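PDB 2NUH: periplasmic divalent cation tolerance protein from Xylella fastidiosa, which is of unknown function but may bind copper ions and contribute to tolerance of divalent metal cations. Local coordinates for residues Y6-T11 with L58-N63; E19-V24 with A76-R81; V34-G39 with Q54-L59. All coordinates share one frame; numbering follows the deposited sequence.

Contact 1 (Y6-T11 with L58-N63)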
# COMPACT_ATOMS: atom_id res chain seq x y z
N TYR A 6 -2.98 -10.06 2.71
CA TYR A 6 -1.69 -9.57 2.30
C TYR A 6 -1.50 -8.16 2.76
O TYR A 6 -2.44 -7.37 2.78
CB TYR A 6 -1.59 -9.59 0.77
CG TYR A 6 -1.29 -10.97 0.26
CD1 TYR A 6 -0.02 -11.29 -0.18
CD2 TYR A 6 -2.26 -11.96 0.26
CE1 TYR A 6 0.27 -12.57 -0.64
CE2 TYR A 6 -1.98 -13.23 -0.18
CZ TYR A 6 -0.72 -13.53 -0.63
OH TYR A 6 -0.44 -14.81 -1.07
N LEU A 7 -0.26 -7.85 3.14
CA LEU A 7 0.13 -6.52 3.51
C LEU A 7 0.97 -6.00 2.37
O LEU A 7 1.99 -6.60 2.03
CB LEU A 7 0.97 -6.57 4.79
CG LEU A 7 1.47 -5.31 5.49
CD1 LEU A 7 0.36 -4.33 5.77
CD2 LEU A 7 2.14 -5.72 6.79
N ILE A 8 0.54 -4.91 1.76
CA ILE A 8 1.31 -4.31 0.67
C ILE A 8 2.00 -3.08 1.19
O ILE A 8 1.36 -2.22 1.79
CB ILE A 8 0.41 -3.91 -0.51
CG1 ILE A 8 -0.35 -5.13 -1.02
CG2 ILE A 8 1.25 -3.28 -1.63
CD1 ILE A 8 -1.44 -4.78 -2.01
N PHE A 9 3.30 -3.01 0.94
CA PHE A 9 4.10 -1.85 1.26
C PHE A 9 4.24 -1.00 0.02
O PHE A 9 4.55 -1.50 -1.05
CB PHE A 9 5.49 -2.27 1.73
CG PHE A 9 5.49 -3.02 3.02
CD1 PHE A 9 5.89 -2.40 4.19
CD2 PHE A 9 5.10 -4.35 3.07
CE1 PHE A 9 5.89 -3.10 5.40
CE2 PHE A 9 5.10 -5.05 4.26
CZ PHE A 9 5.49 -4.41 5.43
N SER A 10 4.01 0.29 0.18
CA SER A 10 4.29 1.25 -0.86
C SER A 10 4.75 2.51 -0.19
O SER A 10 4.64 2.64 1.02
CB SER A 10 3.05 1.54 -1.69
OG SER A 10 3.38 2.35 -2.81
N THR A 11 5.29 3.45 -0.95
CA THR A 11 5.58 4.76 -0.40
C THR A 11 5.05 5.79 -1.36
O THR A 11 4.90 5.51 -2.55
CB THR A 11 7.08 5.01 -0.21
OG1 THR A 11 7.74 4.91 -1.47
CG2 THR A 11 7.68 4.02 0.74
N LEU A 58 3.27 3.49 3.18
CA LEU A 58 1.93 2.94 3.21
C LEU A 58 1.99 1.48 3.56
O LEU A 58 2.89 0.75 3.12
CB LEU A 58 1.23 3.08 1.86
CG LEU A 58 1.07 4.49 1.30
CD1 LEU A 58 0.31 4.34 0.00
CD2 LEU A 58 0.31 5.38 2.25
N LEU A 59 1.01 1.07 4.35
CA LEU A 59 0.78 -0.33 4.67
C LEU A 59 -0.65 -0.60 4.29
O LEU A 59 -1.58 -0.11 4.93
CB LEU A 59 0.97 -0.61 6.17
CG LEU A 59 2.35 -0.48 6.79
CD1 LEU A 59 2.24 -0.68 8.27
CD2 LEU A 59 3.29 -1.50 6.21
N ILE A 60 -0.81 -1.36 3.22
CA ILE A 60 -2.12 -1.59 2.64
C ILE A 60 -2.55 -2.98 3.01
O ILE A 60 -1.84 -3.94 2.73
CB ILE A 60 -2.04 -1.45 1.13
CG1 ILE A 60 -1.66 -0.02 0.78
CG2 ILE A 60 -3.36 -1.79 0.48
CD1 ILE A 60 -1.00 0.11 -0.57
N LYS A 61 -3.72 -3.11 3.62
CA LYS A 61 -4.19 -4.43 4.04
C LYS A 61 -5.25 -4.88 3.06
O LYS A 61 -6.26 -4.22 2.87
CB LYS A 61 -4.78 -4.36 5.45
CG LYS A 61 -3.78 -4.55 6.58
CD LYS A 61 -2.94 -3.33 6.83
CE LYS A 61 -3.70 -2.28 7.61
NZ LYS A 61 -2.90 -1.04 7.73
N THR A 62 -5.03 -6.03 2.44
CA THR A 62 -5.95 -6.50 1.44
C THR A 62 -5.93 -8.02 1.48
O THR A 62 -5.42 -8.60 2.43
CB THR A 62 -5.59 -5.92 0.05
OG1 THR A 62 -6.62 -6.26 -0.90
CG2 THR A 62 -4.24 -6.39 -0.44
N ASN A 63 -6.50 -8.66 0.48
CA ASN A 63 -6.42 -10.11 0.41
C ASN A 63 -5.92 -10.56 -0.94
O ASN A 63 -5.75 -9.75 -1.84
CB ASN A 63 -7.76 -10.76 0.79
CG ASN A 63 -8.88 -10.45 -0.18
OD1 ASN A 63 -8.63 -9.92 -1.26
ND2 ASN A 63 -10.11 -10.78 0.20
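Six backbone hydrogen bonds join Y6-T11 to L58-N63, a reciprocal pair at each of Y6/T62, I8/I60 and S10/L58. The I8/I60 pair is the most regular: I8 N to I60 O and I60 N to I8 O are both 2.7 Å, and both donors lie in the carbonyl planes. The S10/L58 pair is uneven: S10 N meets L58 O at 3.2 Å from above the carbonyl plane, L58 N meets S10 O at 2.7 Å. At the non-hydrogen-bonded pair F9/L59, F9 CA approaches L58 O at 3.4 Å. Two central strands of the ferredoxin-like sheet of CutA meet here, strand 86-89 flanking 5-12 on its other edge. Apolar packing differs on the two faces. On the face of I8, I60 and T62, I8 and I60 meet CB to CB (3.8 Å), and I8 CD1, extended by an anti chi2 (170°), crosses obliquely onto T62 CG2 at 3.6 Å; A70 and I71 of helix 67-77 cover I8. On the face of L7, F9, L59 and K61, L7, its CG anti to the backbone N (chi1 -176°), lays CD1 alongside K61 CD at 3.6 Å. K61 brings an amine to this face: the chain, bent at chi2 and chi3, folds back so that NZ donates to L59 O (3.2 Å) and also bonds T35 OG1.

Contact 2 (E19-V24 with A76-R81)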
# COMPACT_ATOMS: atom_id res chain seq x y z
N GLU A 19 -3.15 10.21 0.90
CA GLU A 19 -4.58 10.29 1.18
C GLU A 19 -5.37 9.81 -0.01
O GLU A 19 -6.35 9.10 0.15
CB GLU A 19 -4.95 11.72 1.55
CG GLU A 19 -4.21 12.21 2.78
CD GLU A 19 -4.64 13.59 3.26
OE1 GLU A 19 -3.98 14.10 4.20
OE2 GLU A 19 -5.63 14.15 2.72
N ILE A 20 -4.95 10.22 -1.20
CA ILE A 20 -5.66 9.80 -2.41
C ILE A 20 -5.62 8.29 -2.52
O ILE A 20 -6.64 7.65 -2.72
CB ILE A 20 -5.04 10.43 -3.66
CG1 ILE A 20 -5.27 11.94 -3.66
CG2 ILE A 20 -5.61 9.81 -4.95
CD1 ILE A 20 -4.34 12.68 -4.58
N ILE A 21 -4.43 7.72 -2.37
CA ILE A 21 -4.30 6.27 -2.53
C ILE A 21 -5.08 5.55 -1.46
O ILE A 21 -5.79 4.58 -1.74
CB ILE A 21 -2.82 5.87 -2.51
CG1 ILE A 21 -2.17 6.26 -3.83
CG2 ILE A 21 -2.67 4.36 -2.26
CD1 ILE A 21 -0.65 6.41 -3.75
N SER A 22 -4.95 6.01 -0.22
CA SER A 22 -5.63 5.37 0.89
C SER A 22 -7.13 5.40 0.68
O SER A 22 -7.81 4.36 0.81
CB SER A 22 -5.30 6.10 2.18
OG SER A 22 -3.94 5.94 2.51
N ARG A 23 -7.66 6.57 0.36
CA ARG A 23 -9.09 6.72 0.23
C ARG A 23 -9.62 5.91 -0.94
O ARG A 23 -10.63 5.22 -0.82
CB ARG A 23 -9.48 8.19 0.07
CG ARG A 23 -9.26 9.03 1.31
CD ARG A 23 -9.80 10.46 1.09
NE ARG A 23 -11.14 10.46 0.47
CZ ARG A 23 -11.39 10.82 -0.79
NH1 ARG A 23 -12.62 10.78 -1.27
NH2 ARG A 23 -10.40 11.23 -1.57
N VAL A 24 -8.93 5.98 -2.07
CA VAL A 24 -9.42 5.29 -3.26
C VAL A 24 -9.38 3.78 -3.09
O VAL A 24 -10.31 3.08 -3.42
CB VAL A 24 -8.69 5.70 -4.53
CG1 VAL A 24 -9.06 4.78 -5.69
CG2 VAL A 24 -9.06 7.14 -4.88
N ALA A 76 -2.02 3.48 -10.70
CA ALA A 76 -2.79 4.42 -11.49
C ALA A 76 -2.90 5.76 -10.78
O ALA A 76 -3.11 6.80 -11.40
CB ALA A 76 -4.17 3.86 -11.76
N LEU A 77 -2.75 5.72 -9.46
CA LEU A 77 -2.93 6.91 -8.64
C LEU A 77 -1.62 7.50 -8.22
O LEU A 77 -1.58 8.51 -7.53
CB LEU A 77 -3.71 6.55 -7.38
CG LEU A 77 -5.12 6.03 -7.59
CD1 LEU A 77 -5.64 5.42 -6.30
CD2 LEU A 77 -6.02 7.14 -8.09
N HIS A 78 -0.53 6.86 -8.61
CA HIS A 78 0.73 7.18 -7.97
C HIS A 78 1.49 8.28 -8.68
O HIS A 78 1.56 8.28 -9.90
CB HIS A 78 1.60 5.95 -7.91
CG HIS A 78 2.45 5.92 -6.69
ND1 HIS A 78 3.56 6.71 -6.55
CD2 HIS A 78 2.31 5.23 -5.53
CE1 HIS A 78 4.10 6.49 -5.36
NE2 HIS A 78 3.36 5.60 -4.73
N PRO A 79 2.07 9.21 -7.92
CA PRO A 79 2.98 10.18 -8.53
C PRO A 79 4.17 9.56 -9.21
O PRO A 79 4.68 10.11 -10.18
CB PRO A 79 3.48 10.98 -7.32
CG PRO A 79 2.36 10.92 -6.37
CD PRO A 79 1.83 9.52 -6.50
N TYR A 80 4.66 8.44 -8.68
CA TYR A 80 5.86 7.86 -9.23
C TYR A 80 5.56 6.97 -10.41
O TYR A 80 4.56 6.26 -10.43
CB TYR A 80 6.59 6.98 -8.21
CG TYR A 80 6.99 7.65 -6.92
CD1 TYR A 80 7.11 9.02 -6.80
CD2 TYR A 80 7.28 6.86 -5.82
CE1 TYR A 80 7.49 9.60 -5.60
CE2 TYR A 80 7.67 7.42 -4.62
CZ TYR A 80 7.76 8.78 -4.51
OH TYR A 80 8.15 9.33 -3.31
N ARG A 81 6.46 7.00 -11.38
CA ARG A 81 6.38 6.11 -12.52
C ARG A 81 6.55 4.66 -12.09
O ARG A 81 5.91 3.77 -12.63
CB ARG A 81 7.43 6.49 -13.56
CG ARG A 81 7.46 5.58 -14.79
CD ARG A 81 8.12 6.25 -16.00
NE ARG A 81 8.52 5.25 -17.00
CZ ARG A 81 8.51 5.44 -18.32
NH1 ARG A 81 8.10 6.59 -18.84
NH2 ARG A 81 8.90 4.46 -19.12
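H78 ND1 is held by one straight hydrogen bond: Y80 N donates to it at 3.0 Å with an N-H...N angle of 164°, the donor lying in the ring plane. At the other nitrogen, NE2, the partner is the carbonyl oxygen of T11 on strand 5-12, so the imidazole is tied at two corners and its rotation is fixed. Its chi1 of -146° lies well off a staggered position, and the ring is turned so that CD2 is directed toward helix 15-27, where I21 CD1 crosses it obliquely at 3.6 Å. The rest of the contact is aliphatic and centres on L77. Its CG lies anti to the carbonyl carbon, and the two methyls spread over one side of 15-27. CD1 meets V24 tip to tip, 3.5 Å from CG1. CD2 crosses I20 obliquely, 4.1 Å from CG2, while the L77 and I21 side chains slide past each other in opposite directions, L77 CB 3.9 Å from I21 CG1. One leucine thus spans I20, I21 and V24, a single helical turn, and the two helices that cover the same face of the ferredoxin-like sheet are packed together by it. Because ND1 accepts from a backbone N-H while NE2 meets a carbonyl, the bonding is consistent with a neutral imidazole carrying its proton on NE2; between the helices themselves, the cohesion is purely apolar.

Contact 3 (V34-G39 with Q54-L59)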
# COMPACT_ATOMS: atom_id res chain seq x y z
N VAL A 34 -5.77 1.22 4.88
CA VAL A 34 -4.43 1.63 4.51
C VAL A 34 -3.89 2.49 5.62
O VAL A 34 -4.56 3.44 6.05
CB VAL A 34 -4.41 2.44 3.20
CG1 VAL A 34 -3.00 2.91 2.90
CG2 VAL A 34 -4.95 1.60 2.05
N THR A 35 -2.70 2.15 6.11
CA THR A 35 -2.06 2.95 7.13
C THR A 35 -0.91 3.71 6.52
O THR A 35 -0.10 3.16 5.78
CB THR A 35 -1.57 2.05 8.26
OG1 THR A 35 -2.71 1.38 8.82
CG2 THR A 35 -0.85 2.84 9.35
N GLN A 36 -0.84 4.99 6.86
CA GLN A 36 0.24 5.85 6.42
C GLN A 36 1.13 6.11 7.59
O GLN A 36 0.65 6.40 8.69
CB GLN A 36 -0.30 7.21 6.04
CG GLN A 36 -1.32 7.30 4.99
CD GLN A 36 -1.99 8.65 5.05
OE1 GLN A 36 -1.34 9.70 5.20
NE2 GLN A 36 -3.30 8.64 4.98
N LEU A 37 2.43 6.06 7.33
CA LEU A 37 3.43 6.40 8.32
C LEU A 37 4.22 7.57 7.74
O LEU A 37 4.95 7.41 6.78
CB LEU A 37 4.32 5.18 8.61
CG LEU A 37 3.67 3.80 8.83
CD1 LEU A 37 4.69 2.67 8.93
CD2 LEU A 37 2.80 3.80 10.05
N PRO A 38 4.02 8.77 8.30
CA PRO A 38 4.67 9.92 7.71
C PRO A 38 6.12 10.08 8.17
O PRO A 38 6.57 9.39 9.08
CB PRO A 38 3.79 11.10 8.21
CG PRO A 38 2.65 10.47 8.97
CD PRO A 38 3.18 9.16 9.44
N GLY A 39 6.84 10.98 7.51
CA GLY A 39 8.18 11.33 7.93
C GLY A 39 9.24 10.34 7.49
O GLY A 39 10.38 10.40 7.94
N GLN A 54 11.91 12.35 0.89
CA GLN A 54 10.96 12.30 1.98
C GLN A 54 9.72 11.61 1.46
O GLN A 54 9.28 11.89 0.35
CB GLN A 54 10.61 13.71 2.46
CG GLN A 54 11.81 14.48 3.00
CD GLN A 54 11.49 15.91 3.37
OE1 GLN A 54 10.71 16.58 2.69
NE2 GLN A 54 12.11 16.40 4.44
N GLU A 55 9.19 10.69 2.25
CA GLU A 55 8.05 9.91 1.80
C GLU A 55 7.10 9.63 2.94
O GLU A 55 7.39 9.89 4.10
CB GLU A 55 8.53 8.58 1.23
CG GLU A 55 9.37 8.72 -0.01
CD GLU A 55 9.45 7.42 -0.75
OE1 GLU A 55 10.04 6.46 -0.22
OE2 GLU A 55 8.88 7.33 -1.85
N ILE A 56 5.94 9.12 2.56
CA ILE A 56 5.00 8.52 3.49
C ILE A 56 5.02 7.04 3.18
O ILE A 56 4.92 6.65 2.02
CB ILE A 56 3.58 9.03 3.22
CG1 ILE A 56 3.56 10.57 3.16
CG2 ILE A 56 2.57 8.46 4.23
CD1 ILE A 56 3.95 11.23 4.44
N GLN A 57 5.17 6.21 4.21
CA GLN A 57 5.12 4.78 4.03
C GLN A 57 3.69 4.33 4.12
O GLN A 57 2.96 4.74 5.03
CB GLN A 57 5.98 4.09 5.10
CG GLN A 57 5.91 2.58 5.05
CD GLN A 57 6.66 2.01 3.88
OE1 GLN A 57 6.12 1.22 3.08
NE2 GLN A 57 7.90 2.41 3.75
N LEU A 58 3.27 3.49 3.18
CA LEU A 58 1.93 2.94 3.21
C LEU A 58 1.99 1.48 3.56
O LEU A 58 2.89 0.75 3.12
CB LEU A 58 1.23 3.08 1.86
CG LEU A 58 1.07 4.49 1.30
CD1 LEU A 58 0.31 4.34 0.00
CD2 LEU A 58 0.31 5.38 2.25
N LEU A 59 1.01 1.07 4.35
CA LEU A 59 0.78 -0.33 4.67
C LEU A 59 -0.65 -0.60 4.29
O LEU A 59 -1.58 -0.11 4.93
CB LEU A 59 0.97 -0.61 6.17
CG LEU A 59 2.35 -0.48 6.79
CD1 LEU A 59 2.24 -0.68 8.27
CD2 LEU A 59 3.29 -1.50 6.21
O HOH W 1 7.59 12.65 4.75
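V34-G39 and Q54-L59 run antiparallel, the axes of strands 34-38 and 54-59 lying 4.5 Å apart at closest and inclined at 153°, with two reciprocal pairs of nearly in-plane hydrogen bonds, T35/L59 (both N to O 2.8 Å) and L37/Q57. Beyond L37 the direct pairing lapses: a water donates to E55 O at 2.8 Å and weakly accepts from G39 N. On the face turned to helix 15-27, Q36 lies alongside both I56 and L58. Its CB rests on I56 CG2 at 3.6 Å and its CG on L58 CD2 at 3.7 Å, so the aliphatic stem does the packing, with A18 and S22 of the helix over it. I56, bent at chi2 (-63°), folds its terminal CD1 against the proline, 3.8 Å from P38 CB. The opposite face pairs L37 with Q57 side by side, the CB atoms of L37 and Q57 4.0 Å apart; L37 is largely open to solvent. The E55 carboxylate points elsewhere, bonding S42 among others. With positive phi (80°) at G39 the chain turns a corner, and strand 40-45 continues pairing with the same long partner; together strands 33-38, 40-45 and 50-63 form the bent hairpin that extends the ferredoxin-like sheet in CutA.

Contacts 1 and 3 share L58 and L59: the long strand 50-63 takes 5-12 on one edge and 33-38 on the other, and the two contact centres lie about 11 Å apart. Contact 2 lies on the face of this sheet covered by helices 15-27 and 67-77, its centre about 13 Å from that of contact 1 and 12 Å from that of contact 3. It joins the sheet through I21 CG2, which packs on L58 CD1 at 3.7 Å, and through H78 NE2, 2.7 Å from T11 O. E55 ties all three together: OE2 is 2.7 Å from T11 OG1 and 2.6 Å from Y80 OH, both probable hydrogen bonds, so one carboxylate oxygen links strand 50-63, strand 5-12 and the loop after helix 67-77.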